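Local coordinates for fructose-bisphosphate aldolase (Thermus caldophilus, PDB 2FJK), which is a class II fructose-bisphosphate aldolase of the TIM-barrel clan, forming a four-chain assembly here, with 1,3-dihydroxyacetonephosphate bound in its pocket, at residues A[178-183]-A[229-234]; A[184-189]-A[236-241]. All blocks are in the same frame, centred on the assembly; numbering follows the deposited sequence.

Overall arrangement
From its N terminus the chain first builds the strands and helices up to strand 171-172, then enters a long loop that runs to helix 191-200. This loop supplies the first partner of both contacts: 178-183 for contact 1, then 184-189 for contact 2. After helix 191-200, strand 205-207 and helix 215-223, segment 229-234 closes contact 1 across 45 intervening residues, and 236-241 closes contact 2 across 46. The two closures cross rather than nest, because their segments alternate along the chain. Their centres lie 11 Å apart, and S232 touches G185 and P187 where they meet. Contact 1 ties the loop to the segment leading into helix 236-244, contact 2 to the helix itself.

Contact 1: A[178-183]-A[229-234]; sequences HGAYKG and GEASGI. With 13P (1,3-dihydroxyacetonephosphate), chain E.
K182 leaves its backbone with CG beside the backbone N (chi1 -53°), runs extended through chi2 and chi3, and bends only at chi4 (-54°), which turns NZ toward the phosphate of 1,3-dihydroxyacetonephosphate. There NZ bonds O2P at 2.6 Å, and it is also gripped by the carbonyl O of G179 and of S177. Carbonyls around the amine would favour its charged form, well suited to a phosphate. Long and apolar for most of its length, the lysine passes G233, its CD 3.6 Å from G233 CA. The same CD meets I234 CG1 at 3.6 Å, the two chains crossing at about a right angle.

Y181 has the same first torsion, yet its ring swings to the other end of 229-234. G229 N donates to Y181 OH at 2.7 Å and lies in the ring plane; the CB position of G229 would press tightly on Y181 CE2, which suits a glycine.

Between these ends the backbones form a single bridge. S232 N donates to A180 O, and K182 N donates to S232 O at 2.9 Å; both donors lie in the carbonyl planes. S232 OG, anti to its backbone N, sits 2.7 Å from G183 O and within bonding reach of G185 O, a place for a small hydroxyl. A180 O also takes a CA-H...O contact from A231 CA (3.1 Å), and the two small methyls face each other loosely.

At the N-terminal end of 178-183, H178 ND1 donates to the ligand's O1, and G179 N to O1P at 3.0 Å in a nearly straight bond (169°). At the backbone angles of G179 a CB would press on the carbonyl O of H178, so glycine fits there. T254, S211, D253 and D80 also hydrogen-bond the ligand. Backbone NH and lysine together on a phosphate make this part of the phosphate-binding end of a TIM-barrel ligand pocket.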
ATOM      1  N   HIS A 178       0.888 -15.471 -31.746  1.00 24.18           N
ATOM      2  CA  HIS A 178       1.134 -14.054 -31.438  1.00 23.87           C
ATOM      3  C   HIS A 178       1.557 -13.207 -32.640  1.00 23.10           C
ATOM      4  O   HIS A 178       1.971 -13.729 -33.677  1.00 22.82           O
ATOM      5  CB  HIS A 178       2.224 -13.909 -30.363  1.00 25.08           C
ATOM      6  CG  HIS A 178       1.929 -14.625 -29.082  1.00 24.55           C
ATOM      7  ND1 HIS A 178       0.787 -14.402 -28.345  1.00 27.30           N
ATOM      8  CD2 HIS A 178       2.641 -15.555 -28.401  1.00 24.58           C
ATOM      9  CE1 HIS A 178       0.806 -15.166 -27.266  1.00 25.17           C
ATOM     10  NE2 HIS A 178       1.919 -15.874 -27.276  1.00 23.80           N
ATOM     11  N   GLY A 179       1.454 -11.890 -32.486  1.00 21.93           N
ATOM     12  CA  GLY A 179       1.865 -10.998 -33.554  1.00 21.76           C
ATOM     13  C   GLY A 179       0.790 -10.582 -34.528  1.00 22.57           C
ATOM     14  O   GLY A 179      -0.346 -11.042 -34.456  1.00 23.81           O
ATOM     15  N   ALA A 180       1.157  -9.706 -35.455  1.00 23.13           N
ATOM     16  CA  ALA A 180       0.210  -9.201 -36.442  1.00 25.23           C
ATOM     17  C   ALA A 180       0.095 -10.055 -37.715  1.00 25.45           C
ATOM     18  O   ALA A 180      -0.622  -9.685 -38.642  1.00 25.95           O
ATOM     19  CB  ALA A 180       0.580  -7.777 -36.812  1.00 22.63           C
ATOM     20  N   TYR A 181       0.789 -11.186 -37.768  1.00 25.98           N
ATOM     21  CA  TYR A 181       0.727 -12.037 -38.961  1.00 28.18           C
ATOM     22  C   TYR A 181       0.303 -13.446 -38.598  1.00 28.23           C
ATOM     23  O   TYR A 181       1.112 -14.374 -38.615  1.00 28.33           O
ATOM     24  CB  TYR A 181       2.089 -12.059 -39.665  1.00 27.87           C
ATOM     25  CG  TYR A 181       2.609 -10.673 -39.964  1.00 29.39           C
ATOM     26  CD1 TYR A 181       3.635 -10.105 -39.202  1.00 28.55           C
ATOM     27  CD2 TYR A 181       2.052  -9.913 -40.993  1.00 28.13           C
ATOM     28  CE1 TYR A 181       4.091  -8.808 -39.462  1.00 26.65           C
ATOM     29  CE2 TYR A 181       2.494  -8.629 -41.259  1.00 27.48           C
ATOM     30  CZ  TYR A 181       3.510  -8.081 -40.492  1.00 28.09           C
ATOM     31  OH  TYR A 181       3.921  -6.799 -40.754  1.00 27.67           O
ATOM     32  N   LYS A 182      -0.980 -13.598 -38.293  1.00 29.35           N
ATOM     33  CA  LYS A 182      -1.530 -14.883 -37.883  1.00 29.52           C
ATOM     34  C   LYS A 182      -1.861 -15.877 -38.997  1.00 30.09           C
ATOM     35  O   LYS A 182      -2.295 -16.989 -38.715  1.00 28.82           O
ATOM     36  CB  LYS A 182      -2.766 -14.637 -37.006  1.00 27.21           C
ATOM     37  CG  LYS A 182      -2.485 -13.682 -35.843  1.00 25.92           C
ATOM     38  CD  LYS A 182      -3.659 -13.572 -34.881  1.00 24.86           C
ATOM     39  CE  LYS A 182      -3.385 -12.543 -33.801  1.00 23.38           C
ATOM     40  NZ  LYS A 182      -2.094 -12.810 -33.094  1.00 22.28           N
ATOM     41  N   GLY A 183      -1.653 -15.488 -40.253  1.00 32.86           N
ATOM     42  CA  GLY A 183      -1.938 -16.395 -41.359  1.00 35.40           C
ATOM     43  C   GLY A 183      -2.620 -15.780 -42.574  1.00 37.41           C
ATOM     44  O   GLY A 183      -3.485 -14.916 -42.436  1.00 37.02           O
ATOM     45  N   GLY A 229       2.949  -5.189 -42.744  1.00 37.02           N
ATOM     46  CA  GLY A 229       2.610  -6.036 -43.875  1.00 38.64           C
ATOM     47  C   GLY A 229       1.155  -6.451 -43.980  1.00 40.03           C
ATOM     48  O   GLY A 229       0.244  -5.692 -43.633  1.00 39.48           O
ATOM     49  N   GLU A 230       0.933  -7.661 -44.485  1.00 40.09           N
ATOM     50  CA  GLU A 230      -0.415  -8.183 -44.615  1.00 40.70           C
ATOM     51  C   GLU A 230      -0.877  -8.633 -43.239  1.00 39.92           C
ATOM     52  O   GLU A 230      -0.982  -9.826 -42.966  1.00 38.89           O
ATOM     53  CB  GLU A 230      -0.451  -9.379 -45.566  1.00 43.70           C
ATOM     54  CG  GLU A 230      -0.086  -9.076 -46.996  1.00 46.66           C
ATOM     55  CD  GLU A 230      -0.491 -10.201 -47.925  1.00 48.55           C
ATOM     56  OE1 GLU A 230      -1.714 -10.433 -48.072  1.00 47.31           O
ATOM     57  OE2 GLU A 230       0.407 -10.855 -48.500  1.00 49.49           O
ATOM     58  N   ALA A 231      -1.132  -7.666 -42.366  1.00 39.59           N
ATOM     59  CA  ALA A 231      -1.585  -7.974 -41.024  1.00 38.37           C
ATOM     60  C   ALA A 231      -2.830  -8.829 -41.146  1.00 37.78           C
ATOM     61  O   ALA A 231      -3.705  -8.550 -41.964  1.00 38.33           O
ATOM     62  CB  ALA A 231      -1.897  -6.695 -40.270  1.00 37.69           C
ATOM     63  N   SER A 232      -2.897  -9.877 -40.339  1.00 36.12           N
ATOM     64  CA  SER A 232      -4.034 -10.782 -40.352  1.00 34.97           C
ATOM     65  C   SER A 232      -4.238 -11.292 -38.929  1.00 33.44           C
ATOM     66  O   SER A 232      -3.329 -11.860 -38.332  1.00 33.76           O
ATOM     67  CB  SER A 232      -3.755 -11.949 -41.311  1.00 35.06           C
ATOM     68  OG  SER A 232      -4.841 -12.861 -41.352  1.00 33.79           O
ATOM     69  N   GLY A 233      -5.423 -11.071 -38.381  1.00 32.69           N
ATOM     70  CA  GLY A 233      -5.687 -11.520 -37.028  1.00 32.47           C
ATOM     71  C   GLY A 233      -6.747 -12.596 -37.004  1.00 31.58           C
ATOM     72  O   GLY A 233      -7.221 -13.013 -38.059  1.00 31.38           O
ATOM     73  N   ILE A 234      -7.119 -13.044 -35.807  1.00 30.28           N
ATOM     74  CA  ILE A 234      -8.133 -14.082 -35.659  1.00 29.90           C
ATOM     75  C   ILE A 234      -9.506 -13.483 -35.917  1.00 30.62           C
ATOM     76  O   ILE A 234      -9.844 -12.415 -35.393  1.00 29.10           O
ATOM     77  CB  ILE A 234      -8.113 -14.708 -34.247  1.00 29.85           C
ATOM     78  CG1 ILE A 234      -6.704 -15.212 -33.903  1.00 27.61           C
ATOM     79  CG2 ILE A 234      -9.110 -15.848 -34.177  1.00 30.64           C
ATOM     80  CD1 ILE A 234      -6.140 -16.216 -34.862  1.00 28.84           C
TER
HETATM   81  P   13P E1063      -1.388 -11.160 -29.481  0.70 20.45           P
HETATM   82  O1P 13P E1063       0.027 -10.708 -30.086  0.70 21.08           O
HETATM   83  O2P 13P E1063      -2.156 -11.905 -30.648  0.70 23.94           O
HETATM   84  O3P 13P E1063      -2.189  -9.894 -29.051  0.70 19.39           O
HETATM   85  O1  13P E1063      -1.116 -12.118 -28.220  0.70 24.31           O
HETATM   86  C1  13P E1063      -2.022 -12.075 -27.120  0.70 28.71           C
HETATM   87  C2  13P E1063      -1.662 -13.259 -26.259  0.70 31.40           C
HETATM   88  O2  13P E1063      -1.585 -14.373 -26.770  0.70 34.55           O
HETATM   89  C3  13P E1063      -1.392 -13.087 -24.764  0.70 32.96           C
HETATM   90  O3  13P E1063      -0.958 -14.317 -24.194  0.70 34.00           O

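Contact 2: A[184-189]-A[236-241]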
ATOM      1  N   LYS A 184      -2.233 -16.220 -43.771  1.00 39.80           N
ATOM      2  CA  LYS A 184      -2.834 -15.695 -44.997  1.00 42.68           C
ATOM      3  C   LYS A 184      -4.349 -15.856 -44.944  1.00 42.77           C
ATOM      4  O   LYS A 184      -4.861 -16.912 -44.572  1.00 42.28           O
ATOM      5  CB  LYS A 184      -2.282 -16.417 -46.230  1.00 44.91           C
ATOM      6  CG  LYS A 184      -0.815 -16.130 -46.524  1.00 49.92           C
ATOM      7  CD  LYS A 184      -0.409 -16.665 -47.895  1.00 52.02           C
ATOM      8  CE  LYS A 184       1.046 -16.339 -48.219  1.00 55.27           C
ATOM      9  NZ  LYS A 184       1.456 -16.857 -49.560  1.00 55.57           N
ATOM     10  N   GLY A 185      -5.066 -14.806 -45.322  1.00 43.23           N
ATOM     11  CA  GLY A 185      -6.512 -14.877 -45.274  1.00 43.74           C
ATOM     12  C   GLY A 185      -6.921 -15.174 -43.843  1.00 44.44           C
ATOM     13  O   GLY A 185      -6.170 -14.890 -42.908  1.00 43.90           O
ATOM     14  N   ARG A 186      -8.104 -15.750 -43.666  1.00 43.82           N
ATOM     15  CA  ARG A 186      -8.595 -16.081 -42.336  1.00 43.62           C
ATOM     16  C   ARG A 186      -7.865 -17.306 -41.799  1.00 42.52           C
ATOM     17  O   ARG A 186      -8.044 -18.414 -42.298  1.00 43.80           O
ATOM     18  CB  ARG A 186     -10.102 -16.344 -42.389  1.00 43.81           C
ATOM     19  CG  ARG A 186     -10.736 -16.774 -41.074  1.00 45.46           C
ATOM     20  CD  ARG A 186     -12.254 -16.820 -41.225  1.00 46.45           C
ATOM     21  NE  ARG A 186     -12.938 -17.374 -40.059  1.00 46.87           N
ATOM     22  CZ  ARG A 186     -14.263 -17.424 -39.934  1.00 46.75           C
ATOM     23  NH1 ARG A 186     -15.036 -16.955 -40.904  1.00 46.97           N
ATOM     24  NH2 ARG A 186     -14.816 -17.933 -38.841  1.00 45.50           N
ATOM     25  N   PRO A 187      -7.020 -17.115 -40.777  1.00 41.76           N
ATOM     26  CA  PRO A 187      -6.265 -18.221 -40.180  1.00 40.65           C
ATOM     27  C   PRO A 187      -7.186 -19.310 -39.643  1.00 39.15           C
ATOM     28  O   PRO A 187      -8.142 -19.031 -38.928  1.00 38.86           O
ATOM     29  CB  PRO A 187      -5.452 -17.529 -39.082  1.00 41.54           C
ATOM     30  CG  PRO A 187      -6.298 -16.358 -38.715  1.00 41.50           C
ATOM     31  CD  PRO A 187      -6.764 -15.857 -40.055  1.00 41.39           C
ATOM     32  N   PHE A 188      -6.890 -20.554 -39.993  1.00 38.74           N
ATOM     33  CA  PHE A 188      -7.714 -21.677 -39.562  1.00 37.13           C
ATOM     34  C   PHE A 188      -7.703 -21.948 -38.065  1.00 34.11           C
ATOM     35  O   PHE A 188      -6.652 -22.046 -37.441  1.00 33.20           O
ATOM     36  CB  PHE A 188      -7.289 -22.958 -40.284  1.00 39.43           C
ATOM     37  CG  PHE A 188      -8.073 -24.172 -39.865  1.00 41.82           C
ATOM     38  CD1 PHE A 188      -9.419 -24.297 -40.199  1.00 42.24           C
ATOM     39  CD2 PHE A 188      -7.473 -25.176 -39.114  1.00 42.36           C
ATOM     40  CE1 PHE A 188     -10.157 -25.404 -39.792  1.00 43.19           C
ATOM     41  CE2 PHE A 188      -8.201 -26.288 -38.700  1.00 43.47           C
ATOM     42  CZ  PHE A 188      -9.545 -26.404 -39.039  1.00 43.37           C
ATOM     43  N   ILE A 189      -8.890 -22.086 -37.497  1.00 32.99           N
ATOM     44  CA  ILE A 189      -9.020 -22.386 -36.084  1.00 31.70           C
ATOM     45  C   ILE A 189      -9.661 -23.762 -35.983  1.00 32.49           C
ATOM     46  O   ILE A 189     -10.757 -23.979 -36.499  1.00 32.45           O
ATOM     47  CB  ILE A 189      -9.916 -21.362 -35.364  1.00 31.02           C
ATOM     48  CG1 ILE A 189      -9.437 -19.941 -35.670  1.00 30.25           C
ATOM     49  CG2 ILE A 189      -9.915 -21.642 -33.872  1.00 30.69           C
ATOM     50  CD1 ILE A 189      -7.975 -19.698 -35.398  1.00 32.10           C
ATOM     51  N   PRO A 236     -13.336 -12.568 -35.764  1.00 31.24           N
ATOM     52  CA  PRO A 236     -14.283 -12.392 -34.658  1.00 31.49           C
ATOM     53  C   PRO A 236     -15.223 -13.583 -34.461  1.00 31.89           C
ATOM     54  O   PRO A 236     -15.470 -14.015 -33.331  1.00 31.19           O
ATOM     55  CB  PRO A 236     -15.039 -11.124 -35.047  1.00 31.20           C
ATOM     56  CG  PRO A 236     -14.003 -10.331 -35.765  1.00 31.23           C
ATOM     57  CD  PRO A 236     -13.321 -11.378 -36.633  1.00 31.37           C
ATOM     58  N   GLU A 237     -15.749 -14.116 -35.559  1.00 32.51           N
ATOM     59  CA  GLU A 237     -16.660 -15.254 -35.462  1.00 32.16           C
ATOM     60  C   GLU A 237     -15.973 -16.471 -34.845  1.00 29.72           C
ATOM     61  O   GLU A 237     -16.587 -17.212 -34.075  1.00 29.55           O
ATOM     62  CB  GLU A 237     -17.235 -15.591 -36.840  1.00 35.40           C
ATOM     63  CG  GLU A 237     -18.095 -14.463 -37.432  1.00 36.92           C
ATOM     64  CD  GLU A 237     -19.246 -14.052 -36.516  1.00 39.68           C
ATOM     65  OE1 GLU A 237     -20.008 -14.943 -36.077  1.00 40.30           O
ATOM     66  OE2 GLU A 237     -19.395 -12.837 -36.240  1.00 40.56           O
ATOM     67  N   ASP A 238     -14.699 -16.670 -35.167  1.00 27.99           N
ATOM     68  CA  ASP A 238     -13.959 -17.786 -34.597  1.00 27.64           C
ATOM     69  C   ASP A 238     -13.803 -17.567 -33.104  1.00 26.16           C
ATOM     70  O   ASP A 238     -13.804 -18.517 -32.322  1.00 23.77           O
ATOM     71  CB  ASP A 238     -12.589 -17.933 -35.259  1.00 30.41           C
ATOM     72  CG  ASP A 238     -12.680 -18.595 -36.612  1.00 31.19           C
ATOM     73  OD1 ASP A 238     -13.368 -19.632 -36.697  1.00 33.79           O
ATOM     74  OD2 ASP A 238     -12.069 -18.094 -37.579  1.00 30.98           O
ATOM     75  N   ILE A 239     -13.681 -16.307 -32.705  1.00 26.25           N
ATOM     76  CA  ILE A 239     -13.573 -15.998 -31.285  1.00 26.16           C
ATOM     77  C   ILE A 239     -14.902 -16.367 -30.602  1.00 25.12           C
ATOM     78  O   ILE A 239     -14.913 -16.947 -29.521  1.00 25.10           O
ATOM     79  CB  ILE A 239     -13.268 -14.491 -31.060  1.00 25.20           C
ATOM     80  CG1 ILE A 239     -11.852 -14.169 -31.551  1.00 25.32           C
ATOM     81  CG2 ILE A 239     -13.429 -14.131 -29.571  1.00 25.10           C
ATOM     82  CD1 ILE A 239     -10.738 -14.808 -30.723  1.00 24.49           C
ATOM     83  N   LYS A 240     -16.017 -16.047 -31.246  1.00 24.88           N
ATOM     84  CA  LYS A 240     -17.327 -16.345 -30.673  1.00 28.07           C
ATOM     85  C   LYS A 240     -17.585 -17.840 -30.490  1.00 27.23           C
ATOM     86  O   LYS A 240     -18.003 -18.284 -29.422  1.00 26.13           O
ATOM     87  CB  LYS A 240     -18.436 -15.743 -31.543  1.00 28.90           C
ATOM     88  CG  LYS A 240     -18.578 -14.239 -31.422  1.00 31.33           C
ATOM     89  CD  LYS A 240     -19.648 -13.734 -32.374  1.00 34.45           C
ATOM     90  CE  LYS A 240     -19.833 -12.233 -32.253  1.00 37.48           C
ATOM     91  NZ  LYS A 240     -20.847 -11.731 -33.224  1.00 39.90           N
ATOM     92  N   LYS A 241     -17.344 -18.611 -31.541  1.00 29.23           N
ATOM     93  CA  LYS A 241     -17.556 -20.052 -31.485  1.00 30.42           C
ATOM     94  C   LYS A 241     -16.632 -20.650 -30.435  1.00 31.02           C
ATOM     95  O   LYS A 241     -17.065 -21.430 -29.584  1.00 32.37           O
ATOM     96  CB  LYS A 241     -17.268 -20.672 -32.851  1.00 30.97           C
ATOM     97  CG  LYS A 241     -17.653 -22.138 -32.986  1.00 31.26           C
ATOM     98  CD  LYS A 241     -17.448 -22.586 -34.425  1.00 32.75           C
ATOM     99  CE  LYS A 241     -17.926 -24.012 -34.660  1.00 33.27           C
ATOM    100  NZ  LYS A 241     -17.815 -24.391 -36.099  1.00 32.86           N
TER
HETATM  101  O   HOH W   1      -9.677 -16.630 -37.910  1.00 31.08           O
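D238 receives R186 side-on: NE donates to OD2 at 2.7 Å and NH2 to OD1 at 3.1 Å, a two-nitrogen salt bridge. Both oxygens lie near the guanidinium plane, but the carboxylate is turned 66° against it, so the nitrogens approach from above the carboxylate plane. Arginine suits the place because it combines reach with two N-H donors along one side; its chain, with CG anti to the backbone N (chi1 177°) and extended from CG to NE, carries them to the aspartate tip to tip.

Around this pair, I189 CG1 packs against D238 CG at 3.6 Å, an apolar branch shielding the buried carboxylate. A water donates to D238 OD2 at 2.8 Å and to P187 O, linking the acid to the loop backbone, and H191 NE2 bonds OD1. With arginine, histidine and water as partners, the aspartate is probably ionised. Next to it E237 CB touches R186 NH2, while the glutamate's carboxylate turns along the helix to a long salt bridge with K240.

The aspartate thus fastens the first turn of helix 236-244 to the loop before helix 191-200, whose first residue is H191, while P236, I239 and K240 lean on L298 of helix 277-299.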